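Local coordinates for putative uncharacterized protein (Ustilago maydis, PDB 4GNX) that binds single-stranded DNA as the OB-fold-rich subunit of replication protein A, probably guarding exposed strands during DNA replication and repair, at residues C[3-15]-C[43-55]. Numbering follows the deposited sequence.
Sequences IYPIEGLSPYQNR and VNLLDDSGEIKAT
Pro5 CB lies 3.4 Å from Ser49 OG. The chain then enters a short 3-10 turn, residues 6-8, whose first two backbone amides face the 47-50 hairpin turn. Ile6 N donates to Asp47 OD2 at 3.0 Å, on the syn lone pair. The Ile6 side chain runs alongside the carboxylate, with Ile6 CD1 3.5 Å from Asp47 CG. The other branch, Ile6 CG2, lies anti to the backbone N (CG1 at chi1 -79°) and reaches Ile52 CG2 at 3.7 Å. Glu7 N gives a nearly straight bond to Ser49 OG, 3.1 Å at 171°. The Glu7 CB packs on Ser49 CB. Further on, Leu9 CD1 meets Ile52 CD1 at 4.2 Å, and the Leu9 side chain also touches Trp16 and Ile18. The loop before strand 17-30 thus packs on the hairpin of strands 39-46 and 51-57 in the OB fold.

The carboxylate of Asp47 is divided between two tasks. OD2 takes the incoming Ile6 amide. Asp47 OD1 accepts from Ser49 N (an Asx turn), from Gly50 N (an Asx motif) and from Ser49 OG, all within the turn. Ser49 OG donates to Asp47 OD1 at 2.6 Å and accepts from Glu7 N. Four donors thus share one buried carboxylate, which would probably favour its ionised form and fix its rotation.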
# COMPACT_ATOMS: atom_id res chain seq x y z
N ILE C 3 17.71 38.17 -4.55
CA ILE C 3 16.61 37.22 -4.18
C ILE C 3 16.49 36.10 -5.20
O ILE C 3 16.67 36.32 -6.40
CB ILE C 3 15.23 37.91 -4.06
CG1 ILE C 3 15.20 38.85 -2.86
CG2 ILE C 3 14.11 36.89 -3.93
CD1 ILE C 3 13.87 39.55 -2.69
N TYR C 4 16.16 34.91 -4.70
CA TYR C 4 15.95 33.71 -5.52
C TYR C 4 14.49 33.24 -5.46
O TYR C 4 13.87 33.33 -4.39
CB TYR C 4 16.84 32.57 -5.01
CG TYR C 4 18.25 32.55 -5.56
CD1 TYR C 4 18.72 31.44 -6.29
CD2 TYR C 4 19.12 33.63 -5.36
CE1 TYR C 4 20.01 31.41 -6.80
CE2 TYR C 4 20.41 33.61 -5.86
CZ TYR C 4 20.86 32.50 -6.58
OH TYR C 4 22.15 32.49 -7.08
N PRO C 5 13.96 32.72 -6.58
CA PRO C 5 12.76 31.89 -6.53
C PRO C 5 13.11 30.62 -5.78
O PRO C 5 14.28 30.22 -5.80
CB PRO C 5 12.52 31.53 -7.99
CG PRO C 5 13.86 31.61 -8.63
CD PRO C 5 14.49 32.80 -7.96
N ILE C 6 12.13 30.01 -5.12
CA ILE C 6 12.33 28.75 -4.37
C ILE C 6 12.86 27.62 -5.27
O ILE C 6 13.80 26.93 -4.90
CB ILE C 6 11.05 28.32 -3.65
CG1 ILE C 6 10.91 29.13 -2.37
CG2 ILE C 6 11.09 26.83 -3.32
CD1 ILE C 6 9.53 29.10 -1.76
N GLU C 7 12.25 27.47 -6.45
CA GLU C 7 12.68 26.48 -7.42
C GLU C 7 14.12 26.64 -7.88
O GLU C 7 14.70 25.74 -8.48
CB GLU C 7 11.74 26.52 -8.61
CG GLU C 7 10.59 25.58 -8.39
CD GLU C 7 11.06 24.14 -8.45
OE1 GLU C 7 11.59 23.74 -9.52
OE2 GLU C 7 10.91 23.41 -7.42
N GLY C 8 14.69 27.79 -7.57
CA GLY C 8 16.04 28.10 -7.92
C GLY C 8 17.07 27.58 -6.95
O GLY C 8 18.23 27.53 -7.29
N LEU C 9 16.65 27.19 -5.76
CA LEU C 9 17.57 26.78 -4.69
C LEU C 9 18.25 25.43 -4.86
O LEU C 9 17.66 24.47 -5.36
CB LEU C 9 16.83 26.74 -3.36
CG LEU C 9 16.03 27.98 -2.94
CD1 LEU C 9 15.07 27.60 -1.80
CD2 LEU C 9 16.96 29.15 -2.59
N SER C 10 19.49 25.34 -4.40
CA SER C 10 20.31 24.14 -4.57
C SER C 10 21.47 24.19 -3.58
O SER C 10 21.81 25.27 -3.07
CB SER C 10 20.90 24.10 -5.99
OG SER C 10 21.82 25.17 -6.18
N PRO C 11 22.10 23.04 -3.32
CA PRO C 11 23.32 23.06 -2.50
C PRO C 11 24.48 23.84 -3.14
O PRO C 11 25.38 24.30 -2.43
CB PRO C 11 23.71 21.57 -2.39
CG PRO C 11 22.53 20.79 -2.92
CD PRO C 11 21.79 21.70 -3.85
N TYR C 12 24.43 24.03 -4.46
CA TYR C 12 25.57 24.60 -5.23
C TYR C 12 25.72 26.13 -5.15
O TYR C 12 26.73 26.67 -5.59
CB TYR C 12 25.55 24.11 -6.71
CG TYR C 12 25.40 22.62 -6.82
CD1 TYR C 12 26.50 21.78 -6.77
CD2 TYR C 12 24.13 22.04 -6.90
CE1 TYR C 12 26.36 20.40 -6.83
CE2 TYR C 12 23.97 20.67 -6.96
CZ TYR C 12 25.08 19.85 -6.93
OH TYR C 12 24.90 18.49 -6.98
N GLN C 13 24.72 26.80 -4.58
CA GLN C 13 24.75 28.24 -4.43
C GLN C 13 24.45 28.56 -2.98
O GLN C 13 23.48 28.05 -2.41
CB GLN C 13 23.73 28.88 -5.37
CG GLN C 13 23.55 30.38 -5.21
CD GLN C 13 24.80 31.16 -5.57
OE1 GLN C 13 25.25 32.01 -4.81
NE2 GLN C 13 25.38 30.87 -6.74
N ASN C 14 25.29 29.41 -2.39
CA ASN C 14 25.21 29.72 -0.97
C ASN C 14 24.76 31.13 -0.64
O ASN C 14 24.22 31.37 0.45
CB ASN C 14 26.53 29.40 -0.27
CG ASN C 14 26.85 27.92 -0.28
OD1 ASN C 14 25.94 27.08 -0.38
ND2 ASN C 14 28.14 27.59 -0.17
N ARG C 15 24.98 32.05 -1.56
CA ARG C 15 24.49 33.41 -1.42
C ARG C 15 23.06 33.48 -1.95
O ARG C 15 22.86 33.62 -3.16
CB ARG C 15 25.40 34.39 -2.18
CG ARG C 15 25.13 35.85 -1.87
CD ARG C 15 25.89 36.80 -2.79
NE ARG C 15 27.23 37.12 -2.30
CZ ARG C 15 27.49 38.03 -1.36
NH1 ARG C 15 26.51 38.71 -0.77
NH2 ARG C 15 28.75 38.27 -1.00
N VAL C 43 8.30 24.07 8.83
CA VAL C 43 7.41 25.00 8.21
C VAL C 43 7.39 24.68 6.73
O VAL C 43 8.40 24.24 6.16
CB VAL C 43 7.96 26.41 8.46
CG1 VAL C 43 8.06 27.22 7.17
CG2 VAL C 43 7.16 27.12 9.54
N ASN C 44 6.24 24.88 6.09
CA ASN C 44 6.19 24.77 4.65
C ASN C 44 6.12 26.16 4.06
O ASN C 44 5.50 27.06 4.65
CB ASN C 44 5.03 23.88 4.18
CG ASN C 44 5.33 22.39 4.29
OD1 ASN C 44 6.36 21.98 4.83
ND2 ASN C 44 4.43 21.56 3.78
N LEU C 45 6.77 26.35 2.92
CA LEU C 45 6.92 27.67 2.29
C LEU C 45 6.51 27.66 0.83
O LEU C 45 6.78 26.69 0.11
CB LEU C 45 8.36 28.14 2.41
CG LEU C 45 8.93 28.22 3.81
CD1 LEU C 45 10.43 28.33 3.72
CD2 LEU C 45 8.35 29.43 4.52
N LEU C 46 5.91 28.76 0.39
CA LEU C 46 5.35 28.88 -0.94
C LEU C 46 5.70 30.21 -1.62
O LEU C 46 5.66 31.27 -0.99
CB LEU C 46 3.83 28.77 -0.86
CG LEU C 46 3.03 29.20 -2.09
CD1 LEU C 46 3.00 28.08 -3.13
CD2 LEU C 46 1.63 29.65 -1.70
N ASP C 47 6.02 30.14 -2.91
CA ASP C 47 6.05 31.33 -3.75
C ASP C 47 5.59 31.02 -5.19
O ASP C 47 5.11 29.91 -5.47
CB ASP C 47 7.42 32.04 -3.70
CG ASP C 47 8.55 31.26 -4.38
OD1 ASP C 47 8.30 30.31 -5.15
OD2 ASP C 47 9.73 31.61 -4.16
N ASP C 48 5.74 32.00 -6.08
CA ASP C 48 5.44 31.87 -7.51
C ASP C 48 6.06 30.63 -8.13
O ASP C 48 5.44 29.99 -8.98
CB ASP C 48 5.98 33.08 -8.29
CG ASP C 48 6.11 34.33 -7.42
OD1 ASP C 48 6.37 34.20 -6.20
OD2 ASP C 48 5.96 35.44 -7.99
N SER C 49 7.28 30.30 -7.72
CA SER C 49 8.01 29.21 -8.35
C SER C 49 7.65 27.86 -7.77
O SER C 49 7.76 26.85 -8.47
CB SER C 49 9.52 29.46 -8.30
OG SER C 49 9.99 29.57 -6.97
N GLY C 50 7.22 27.82 -6.51
CA GLY C 50 6.87 26.55 -5.90
C GLY C 50 6.97 26.51 -4.39
O GLY C 50 6.96 27.54 -3.72
N GLU C 51 7.07 25.29 -3.87
CA GLU C 51 7.03 25.06 -2.44
C GLU C 51 8.32 24.44 -1.92
O GLU C 51 9.03 23.75 -2.65
CB GLU C 51 5.83 24.18 -2.08
CG GLU C 51 4.49 24.85 -2.31
CD GLU C 51 3.29 23.91 -2.13
OE1 GLU C 51 2.93 23.21 -3.11
OE2 GLU C 51 2.69 23.89 -1.02
N ILE C 52 8.64 24.70 -0.65
CA ILE C 52 9.75 24.01 -0.01
C ILE C 52 9.51 23.89 1.48
O ILE C 52 8.89 24.76 2.09
CB ILE C 52 11.12 24.68 -0.31
CG1 ILE C 52 12.27 23.82 0.21
CG2 ILE C 52 11.19 26.08 0.30
CD1 ILE C 52 13.52 23.83 -0.64
N LYS C 53 10.03 22.79 2.04
CA LYS C 53 10.05 22.57 3.47
C LYS C 53 11.31 23.13 4.13
O LYS C 53 12.43 22.94 3.64
CB LYS C 53 9.98 21.09 3.76
CG LYS C 53 9.77 20.78 5.22
CD LYS C 53 9.73 19.29 5.48
CE LYS C 53 9.65 19.03 6.97
NZ LYS C 53 9.25 17.63 7.28
N ALA C 54 11.12 23.80 5.26
CA ALA C 54 12.23 24.20 6.09
C ALA C 54 12.08 23.68 7.52
O ALA C 54 10.96 23.63 8.05
CB ALA C 54 12.34 25.70 6.07
N THR C 55 13.19 23.29 8.13
CA THR C 55 13.16 22.71 9.47
C THR C 55 14.20 23.36 10.37
O THR C 55 15.33 23.68 9.95
CB THR C 55 13.49 21.20 9.42
OG1 THR C 55 12.54 20.52 8.60
CG2 THR C 55 13.48 20.59 10.81